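Local coordinates for protein trimethylamine-N-oxide reductase (Haemophilus influenzae, PDB 7L5I) that probably reduces S- or N-oxide substrates such as trimethylamine N-oxide at a molybdenum centre held by two pterin guanosine dinucleotide cofactors, at residues L276-H288 with F303-T317. Numbering follows the deposited sequence.
Sequences LGIAHTLVEQGKH and FEEYLLGKTDGQPKT
With CG anti to the backbone N (chi1 -171°), L307 of helix 303-307 is the knob, its two methyls set in a hole on helix 276-284 between L276, A279, H280 and V283. CD1 of L307 lies 3.8 Å from CD2 of L276, and CD2 of L307 meets CG2 of V283. In H280, CG likewise lies opposite the backbone N (chi1 -180°), which carries the ring across to the other segment, between L308 and residues 315-317. One face of the imidazole carries CG2 of T317, a CH-pi contact 3.9 Å from the ring centroid, while O of L307 comes to the ring edge at CD2. Farther along, L276 crosses Y306 at about a right angle and lays CD2 against CZ of F303 at 3.7 Å.

No direct hydrogen bond joins the segments; the backbones meet instead through a CA-H...O contact from CA of G277 to O of K316 (3.5 Å). At the outer end a water links NE2 of H288 with OE2 of E304, which also bonds Y300. NZ of K316 is gripped by O of Y306, O of Q314 and, in a salt bridge of 2.8 Å, the syn lone pair of D312 OD2. These bonds tie K316 to the turn between G309, in a Schellman motif, and T317, whose OG1 caps N of W320 at the start of helix 318-325. Crossing at 101°, the short helices make a knob-into-hole helix-helix packing at the periphery of the molybdopterin oxidoreductase fold, with the side chain of L276 about 14 Å from a bound pterin guanosine dinucleotide.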
ATOM      1  N   LEU A 276      16.334 -19.492   5.628  1.00 14.92           N
ATOM      2  CA  LEU A 276      16.696 -20.911   5.657  1.00 16.15           C
ATOM      3  C   LEU A 276      18.077 -21.108   6.272  1.00 16.22           C
ATOM      4  O   LEU A 276      18.286 -22.029   7.079  1.00 16.92           O
ATOM      5  CB  LEU A 276      16.647 -21.493   4.246  1.00 13.72           C
ATOM      6  CG  LEU A 276      15.236 -21.641   3.672  1.00 13.41           C
ATOM      7  CD1 LEU A 276      15.267 -21.942   2.201  1.00 16.12           C
ATOM      8  CD2 LEU A 276      14.410 -22.723   4.393  1.00 16.12           C
ATOM      9  N   GLY A 277      19.031 -20.257   5.914  1.00 14.49           N
ATOM     10  CA  GLY A 277      20.367 -20.381   6.495  1.00 17.99           C
ATOM     11  C   GLY A 277      20.386 -20.154   7.991  1.00 14.97           C
ATOM     12  O   GLY A 277      21.111 -20.823   8.730  1.00 15.03           O
ATOM     13  N   ILE A 278      19.594 -19.183   8.460  1.00 15.09           N
ATOM     14  CA  ILE A 278      19.432 -18.950   9.886  1.00 14.55           C
ATOM     15  C   ILE A 278      18.804 -20.171  10.539  1.00 16.88           C
ATOM     16  O   ILE A 278      19.278 -20.665  11.579  1.00 14.60           O
ATOM     17  CB  ILE A 278      18.589 -17.680  10.111  1.00 15.66           C
ATOM     18  CG1 ILE A 278      19.363 -16.455   9.626  1.00 17.24           C
ATOM     19  CG2 ILE A 278      18.261 -17.491  11.585  1.00 15.36           C
ATOM     20  CD1 ILE A 278      18.545 -15.169   9.598  1.00 15.79           C
ATOM     21  N   ALA A 279      17.730 -20.678   9.936  1.00 15.40           N
ATOM     22  CA  ALA A 279      17.030 -21.831  10.486  1.00 15.87           C
ATOM     23  C   ALA A 279      17.960 -23.032  10.560  1.00 14.36           C
ATOM     24  O   ALA A 279      17.979 -23.755  11.566  1.00 15.44           O
ATOM     25  CB  ALA A 279      15.808 -22.165   9.635  1.00 16.83           C
ATOM     26  N   HIS A 280      18.728 -23.258   9.501  1.00 14.88           N
ATOM     27  CA  HIS A 280      19.646 -24.390   9.496  1.00 16.07           C
ATOM     28  C   HIS A 280      20.671 -24.263  10.606  1.00 17.55           C
ATOM     29  O   HIS A 280      21.004 -25.252  11.275  1.00 18.02           O
ATOM     30  CB  HIS A 280      20.330 -24.502   8.133  1.00 18.15           C
ATOM     31  CG  HIS A 280      21.283 -25.645   8.049  1.00 17.66           C
ATOM     32  ND1 HIS A 280      22.554 -25.591   8.577  1.00 20.01           N
ATOM     33  CD2 HIS A 280      21.139 -26.887   7.526  1.00 19.80           C
ATOM     34  CE1 HIS A 280      23.154 -26.753   8.378  1.00 24.25           C
ATOM     35  NE2 HIS A 280      22.319 -27.556   7.749  1.00 23.07           N
ATOM     36  N   THR A 281      21.182 -23.049  10.825  1.00 15.66           N
ATOM     37  CA  THR A 281      22.111 -22.813  11.922  1.00 18.02           C
ATOM     38  C   THR A 281      21.451 -23.099  13.264  1.00 16.78           C
ATOM     39  O   THR A 281      22.074 -23.702  14.148  1.00 16.11           O
ATOM     40  CB  THR A 281      22.640 -21.377  11.879  1.00 20.85           C
ATOM     41  OG1 THR A 281      23.202 -21.093  10.593  1.00 17.12           O
ATOM     42  CG2 THR A 281      23.750 -21.176  12.936  1.00 18.52           C
ATOM     43  N   LEU A 282      20.181 -22.690  13.446  1.00 14.30           N
ATOM     44  CA  LEU A 282      19.522 -23.006  14.712  1.00 13.75           C
ATOM     45  C   LEU A 282      19.550 -24.509  14.981  1.00 17.23           C
ATOM     46  O   LEU A 282      19.799 -24.942  16.111  1.00 19.52           O
ATOM     47  CB  LEU A 282      18.078 -22.530  14.711  1.00 16.17           C
ATOM     48  CG  LEU A 282      17.891 -21.019  14.660  1.00 15.44           C
ATOM     49  CD1 LEU A 282      16.402 -20.754  14.549  1.00 16.28           C
ATOM     50  CD2 LEU A 282      18.483 -20.347  15.861  1.00 18.45           C
ATOM     51  N   VAL A 283      19.214 -25.310  13.973  1.00 16.53           N
ATOM     52  CA  VAL A 283      19.175 -26.761  14.156  1.00 15.12           C
ATOM     53  C   VAL A 283      20.570 -27.283  14.471  1.00 18.67           C
ATOM     54  O   VAL A 283      20.762 -28.052  15.421  1.00 19.33           O
ATOM     55  CB  VAL A 283      18.579 -27.439  12.903  1.00 20.42           C
ATOM     56  CG1 VAL A 283      18.647 -28.934  13.025  1.00 19.77           C
ATOM     57  CG2 VAL A 283      17.136 -27.022  12.729  1.00 20.79           C
ATOM     58  N   GLU A 284      21.566 -26.842  13.689  1.00 17.28           N
ATOM     59  CA  GLU A 284      22.957 -27.284  13.847  1.00 20.22           C
ATOM     60  C   GLU A 284      23.513 -26.975  15.233  1.00 21.64           C
ATOM     61  O   GLU A 284      24.346 -27.733  15.740  1.00 23.48           O
ATOM     62  CB  GLU A 284      23.797 -26.602  12.763  1.00 23.08           C
ATOM     63  CG  GLU A 284      25.279 -26.872  12.720  1.00 51.81           C
ATOM     64  CD  GLU A 284      25.949 -26.142  11.549  1.00 63.88           C
ATOM     65  OE1 GLU A 284      26.392 -24.981  11.726  1.00 54.08           O
ATOM     66  OE2 GLU A 284      26.003 -26.724  10.442  1.00 59.01           O
ATOM     67  N   GLN A 285      23.065 -25.884  15.854  1.00 18.14           N
ATOM     68  CA  GLN A 285      23.534 -25.453  17.173  1.00 17.89           C
ATOM     69  C   GLN A 285      22.554 -25.755  18.299  1.00 18.08           C
ATOM     70  O   GLN A 285      22.779 -25.317  19.441  1.00 18.41           O
ATOM     71  CB  GLN A 285      23.844 -23.962  17.154  1.00 18.26           C
ATOM     72  CG  GLN A 285      24.921 -23.645  16.142  1.00 23.12           C
ATOM     73  CD  GLN A 285      25.488 -22.250  16.254  1.00 22.79           C
ATOM     74  OE1 GLN A 285      25.070 -21.460  17.096  1.00 24.62           O
ATOM     75  NE2 GLN A 285      26.459 -21.943  15.397  1.00 23.35           N
ATOM     76  N   GLY A 286      21.496 -26.508  18.021  1.00 17.86           N
ATOM     77  CA  GLY A 286      20.533 -26.846  19.055  1.00 22.48           C
ATOM     78  C   GLY A 286      19.837 -25.643  19.639  1.00 23.62           C
ATOM     79  O   GLY A 286      19.496 -25.636  20.827  1.00 20.56           O
ATOM     80  N   LYS A 287      19.623 -24.612  18.840  1.00 17.25           N
ATOM     81  CA  LYS A 287      19.026 -23.379  19.341  1.00 17.19           C
ATOM     82  C   LYS A 287      17.558 -23.255  18.977  1.00 20.32           C
ATOM     83  O   LYS A 287      16.906 -22.310  19.423  1.00 22.50           O
ATOM     84  CB  LYS A 287      19.804 -22.168  18.822  1.00 17.57           C
ATOM     85  CG  LYS A 287      21.134 -21.928  19.553  1.00 20.41           C
ATOM     86  CD  LYS A 287      21.979 -20.872  18.851  1.00 24.06           C
ATOM     87  CE  LYS A 287      23.233 -20.444  19.691  1.00 27.11           C
ATOM     88  NZ  LYS A 287      22.793 -19.621  20.873  1.00 42.97           N
ATOM     89  N   HIS A 288      17.020 -24.184  18.198  1.00 18.82           N
ATOM     90  CA  HIS A 288      15.589 -24.176  17.939  1.00 19.82           C
ATOM     91  C   HIS A 288      14.842 -24.822  19.101  1.00 25.31           C
ATOM     92  O   HIS A 288      15.415 -25.545  19.923  1.00 23.94           O
ATOM     93  CB  HIS A 288      15.265 -24.880  16.628  1.00 20.17           C
ATOM     94  CG  HIS A 288      15.616 -26.333  16.588  1.00 19.65           C
ATOM     95  ND1 HIS A 288      16.787 -26.840  17.116  1.00 21.39           N
ATOM     96  CD2 HIS A 288      14.960 -27.383  16.043  1.00 23.39           C
ATOM     97  CE1 HIS A 288      16.820 -28.147  16.915  1.00 22.58           C
ATOM     98  NE2 HIS A 288      15.727 -28.500  16.259  1.00 21.59           N
ATOM     99  N   PHE A 303       9.279 -30.260   6.955  1.00 19.34           N
ATOM    100  CA  PHE A 303      10.077 -29.106   6.563  1.00 18.27           C
ATOM    101  C   PHE A 303      11.552 -29.323   6.874  1.00 19.42           C
ATOM    102  O   PHE A 303      12.429 -28.924   6.097  1.00 20.81           O
ATOM    103  CB  PHE A 303       9.556 -27.850   7.277  1.00 18.42           C
ATOM    104  CG  PHE A 303      10.421 -26.651   7.089  1.00 14.98           C
ATOM    105  CD1 PHE A 303      10.467 -26.008   5.868  1.00 15.81           C
ATOM    106  CD2 PHE A 303      11.167 -26.153   8.123  1.00 14.65           C
ATOM    107  CE1 PHE A 303      11.259 -24.903   5.691  1.00 15.90           C
ATOM    108  CE2 PHE A 303      11.992 -25.058   7.944  1.00 19.08           C
ATOM    109  CZ  PHE A 303      12.022 -24.428   6.724  1.00 16.94           C
ATOM    110  N   GLU A 304      11.854 -29.916   8.029  1.00 19.41           N
ATOM    111  CA  GLU A 304      13.247 -30.080   8.412  1.00 21.57           C
ATOM    112  C   GLU A 304      13.991 -30.971   7.422  1.00 21.27           C
ATOM    113  O   GLU A 304      15.190 -30.778   7.201  1.00 20.90           O
ATOM    114  CB  GLU A 304      13.351 -30.652   9.826  1.00 21.91           C
ATOM    115  CG  GLU A 304      14.730 -30.442  10.441  1.00 22.34           C
ATOM    116  CD  GLU A 304      14.915 -31.139  11.786  1.00 32.51           C
ATOM    117  OE1 GLU A 304      14.986 -32.384  11.786  1.00 38.58           O
ATOM    118  OE2 GLU A 304      14.995 -30.448  12.842  1.00 24.73           O
ATOM    119  N   GLU A 305      13.303 -31.932   6.810  1.00 19.74           N
ATOM    120  CA  GLU A 305      13.943 -32.754   5.787  1.00 22.85           C
ATOM    121  C   GLU A 305      14.403 -31.906   4.608  1.00 23.51           C
ATOM    122  O   GLU A 305      15.431 -32.187   3.988  1.00 24.63           O
ATOM    123  CB  GLU A 305      12.985 -33.829   5.285  1.00 30.69           C
ATOM    124  CG  GLU A 305      12.657 -34.907   6.281  1.00 33.37           C
ATOM    125  CD  GLU A 305      11.964 -36.088   5.629  1.00 59.68           C
ATOM    126  OE1 GLU A 305      10.987 -35.867   4.873  1.00 56.05           O
ATOM    127  OE2 GLU A 305      12.411 -37.234   5.856  1.00 81.60           O
ATOM    128  N   TYR A 306      13.622 -30.889   4.251  1.00 22.41           N
ATOM    129  CA  TYR A 306      14.036 -29.959   3.201  1.00 24.58           C
ATOM    130  C   TYR A 306      15.201 -29.109   3.678  1.00 19.58           C
ATOM    131  O   TYR A 306      16.197 -28.917   2.970  1.00 20.06           O
ATOM    132  CB  TYR A 306      12.844 -29.078   2.807  1.00 21.37           C
ATOM    133  CG  TYR A 306      13.186 -27.898   1.918  1.00 18.59           C
ATOM    134  CD1 TYR A 306      13.418 -28.072   0.559  1.00 20.14           C
ATOM    135  CD2 TYR A 306      13.214 -26.602   2.423  1.00 20.26           C
ATOM    136  CE1 TYR A 306      13.710 -26.994  -0.269  1.00 22.25           C
ATOM    137  CE2 TYR A 306      13.513 -25.519   1.599  1.00 21.56           C
ATOM    138  CZ  TYR A 306      13.742 -25.725   0.255  1.00 21.99           C
ATOM    139  OH  TYR A 306      14.023 -24.667  -0.556  1.00 22.06           O
ATOM    140  N   LEU A 307      15.091 -28.595   4.895  1.00 17.66           N
ATOM    141  CA  LEU A 307      16.123 -27.740   5.459  1.00 17.08           C
ATOM    142  C   LEU A 307      17.462 -28.451   5.527  1.00 20.90           C
ATOM    143  O   LEU A 307      18.513 -27.828   5.331  1.00 20.49           O
ATOM    144  CB  LEU A 307      15.686 -27.307   6.857  1.00 21.11           C
ATOM    145  CG  LEU A 307      16.499 -26.247   7.568  1.00 21.32           C
ATOM    146  CD1 LEU A 307      16.352 -24.906   6.877  1.00 18.28           C
ATOM    147  CD2 LEU A 307      16.004 -26.167   9.008  1.00 21.74           C
ATOM    148  N   LEU A 308      17.448 -29.747   5.821  1.00 21.10           N
ATOM    149  CA  LEU A 308      18.684 -30.509   5.967  1.00 22.63           C
ATOM    150  C   LEU A 308      19.134 -31.197   4.687  1.00 25.67           C
ATOM    151  O   LEU A 308      20.134 -31.917   4.713  1.00 28.75           O
ATOM    152  CB  LEU A 308      18.527 -31.576   7.056  1.00 23.86           C
ATOM    153  CG  LEU A 308      18.244 -31.080   8.457  1.00 28.83           C
ATOM    154  CD1 LEU A 308      18.207 -32.255   9.423  1.00 36.45           C
ATOM    155  CD2 LEU A 308      19.303 -30.090   8.873  1.00 30.13           C
ATOM    156  N   GLY A 309      18.439 -31.004   3.579  1.00 25.32           N
ATOM    157  CA  GLY A 309      18.895 -31.575   2.332  1.00 27.14           C
ATOM    158  C   GLY A 309      18.598 -33.046   2.152  1.00 32.11           C
ATOM    159  O   GLY A 309      19.054 -33.640   1.169  1.00 32.70           O
ATOM    160  N   LYS A 310      17.832 -33.650   3.055  1.00 30.07           N
ATOM    161  CA  LYS A 310      17.528 -35.071   2.938  1.00 35.07           C
ATOM    162  C   LYS A 310      16.698 -35.349   1.699  1.00 35.82           C
ATOM    163  O   LYS A 310      16.787 -36.433   1.115  1.00 41.84           O
ATOM    164  CB  LYS A 310      16.805 -35.538   4.199  1.00 33.13           C
ATOM    165  CG  LYS A 310      17.683 -35.436   5.452  1.00 41.52           C
ATOM    166  CD  LYS A 310      16.875 -35.557   6.733  1.00 57.58           C
ATOM    167  CE  LYS A 310      17.765 -35.645   7.969  1.00 52.15           C
ATOM    168  NZ  LYS A 310      19.225 -35.540   7.668  1.00 60.74           N
ATOM    169  N   THR A 311      15.901 -34.379   1.275  1.00 40.38           N
ATOM    170  CA  THR A 311      15.052 -34.542   0.107  1.00 49.00           C
ATOM    171  C   THR A 311      15.838 -34.344  -1.183  1.00 46.16           C
ATOM    172  O   THR A 311      15.838 -35.215  -2.060  1.00 47.30           O
ATOM    173  CB  THR A 311      13.902 -33.533   0.185  1.00 50.84           C
ATOM    174  OG1 THR A 311      14.452 -32.215   0.352  1.00 39.07           O
ATOM    175  CG2 THR A 311      12.984 -33.836   1.369  1.00 43.39           C
ATOM    176  N   ASP A 312      16.540 -33.219  -1.295  1.00 37.66           N
ATOM    177  CA  ASP A 312      17.078 -32.751  -2.563  1.00 34.52           C
ATOM    178  C   ASP A 312      18.596 -32.779  -2.633  1.00 31.15           C
ATOM    179  O   ASP A 312      19.159 -32.281  -3.603  1.00 35.99           O
ATOM    180  CB  ASP A 312      16.580 -31.325  -2.832  1.00 38.66           C
ATOM    181  CG  ASP A 312      16.957 -30.342  -1.715  1.00 40.42           C
ATOM    182  OD1 ASP A 312      17.817 -30.676  -0.870  1.00 30.47           O
ATOM    183  OD2 ASP A 312      16.385 -29.222  -1.682  1.00 32.64           O
ATOM    184  N   GLY A 313      19.271 -33.340  -1.637  1.00 33.07           N
ATOM    185  CA  GLY A 313      20.719 -33.388  -1.645  1.00 34.59           C
ATOM    186  C   GLY A 313      21.431 -32.123  -1.212  1.00 32.43           C
ATOM    187  O   GLY A 313      22.661 -32.132  -1.115  1.00 34.26           O
ATOM    188  N   GLN A 314      20.711 -31.037  -0.935  1.00 32.26           N
ATOM    189  CA  GLN A 314      21.336 -29.745  -0.652  1.00 26.57           C
ATOM    190  C   GLN A 314      20.939 -29.204   0.714  1.00 23.12           C
ATOM    191  O   GLN A 314      19.887 -28.556   0.841  1.00 22.85           O
ATOM    192  CB  GLN A 314      20.961 -28.734  -1.739  1.00 30.64           C
ATOM    193  CG  GLN A 314      21.538 -27.344  -1.511  1.00 30.98           C
ATOM    194  CD  GLN A 314      23.053 -27.334  -1.486  1.00 40.01           C
ATOM    195  OE1 GLN A 314      23.691 -27.400  -2.535  1.00 46.54           O
ATOM    196  NE2 GLN A 314      23.642 -27.247  -0.282  1.00 30.50           N
ATOM    197  N   PRO A 315      21.757 -29.398   1.747  1.00 24.77           N
ATOM    198  CA  PRO A 315      21.496 -28.727   3.032  1.00 25.67           C
ATOM    199  C   PRO A 315      21.466 -27.218   2.869  1.00 21.28           C
ATOM    200  O   PRO A 315      22.315 -26.636   2.187  1.00 20.31           O
ATOM    201  CB  PRO A 315      22.674 -29.164   3.913  1.00 28.88           C
ATOM    202  CG  PRO A 315      23.202 -30.410   3.268  1.00 31.03           C
ATOM    203  CD  PRO A 315      22.944 -30.272   1.797  1.00 27.92           C
ATOM    204  N   LYS A 316      20.488 -26.573   3.516  1.00 19.24           N
ATOM    205  CA  LYS A 316      20.309 -25.125   3.371  1.00 18.24           C
ATOM    206  C   LYS A 316      21.159 -24.373   4.401  1.00 20.00           C
ATOM    207  O   LYS A 316      20.669 -23.628   5.247  1.00 19.17           O
ATOM    208  CB  LYS A 316      18.833 -24.759   3.498  1.00 18.71           C
ATOM    209  CG  LYS A 316      17.893 -25.548   2.588  1.00 16.77           C
ATOM    210  CD  LYS A 316      18.343 -25.514   1.121  1.00 18.27           C
ATOM    211  CE  LYS A 316      17.380 -26.287   0.223  1.00 20.30           C
ATOM    212  NZ  LYS A 316      17.261 -27.740   0.580  1.00 22.77           N
ATOM    213  N   THR A 317      22.478 -24.571   4.294  1.00 17.01           N
ATOM    214  CA  THR A 317      23.423 -24.052   5.262  1.00 18.37           C
ATOM    215  C   THR A 317      23.578 -22.542   5.133  1.00 16.72           C
ATOM    216  O   THR A 317      23.209 -21.928   4.128  1.00 18.19           O
ATOM    217  CB  THR A 317      24.793 -24.692   5.048  1.00 20.42           C
ATOM    218  OG1 THR A 317      25.250 -24.317   3.735  1.00 19.93           O
ATOM    219  CG2 THR A 317      24.685 -26.196   5.123  1.00 23.67           C
TER
HETATM  220  O   HOH W   1      15.064 -31.158  15.267  1.00 32.43           O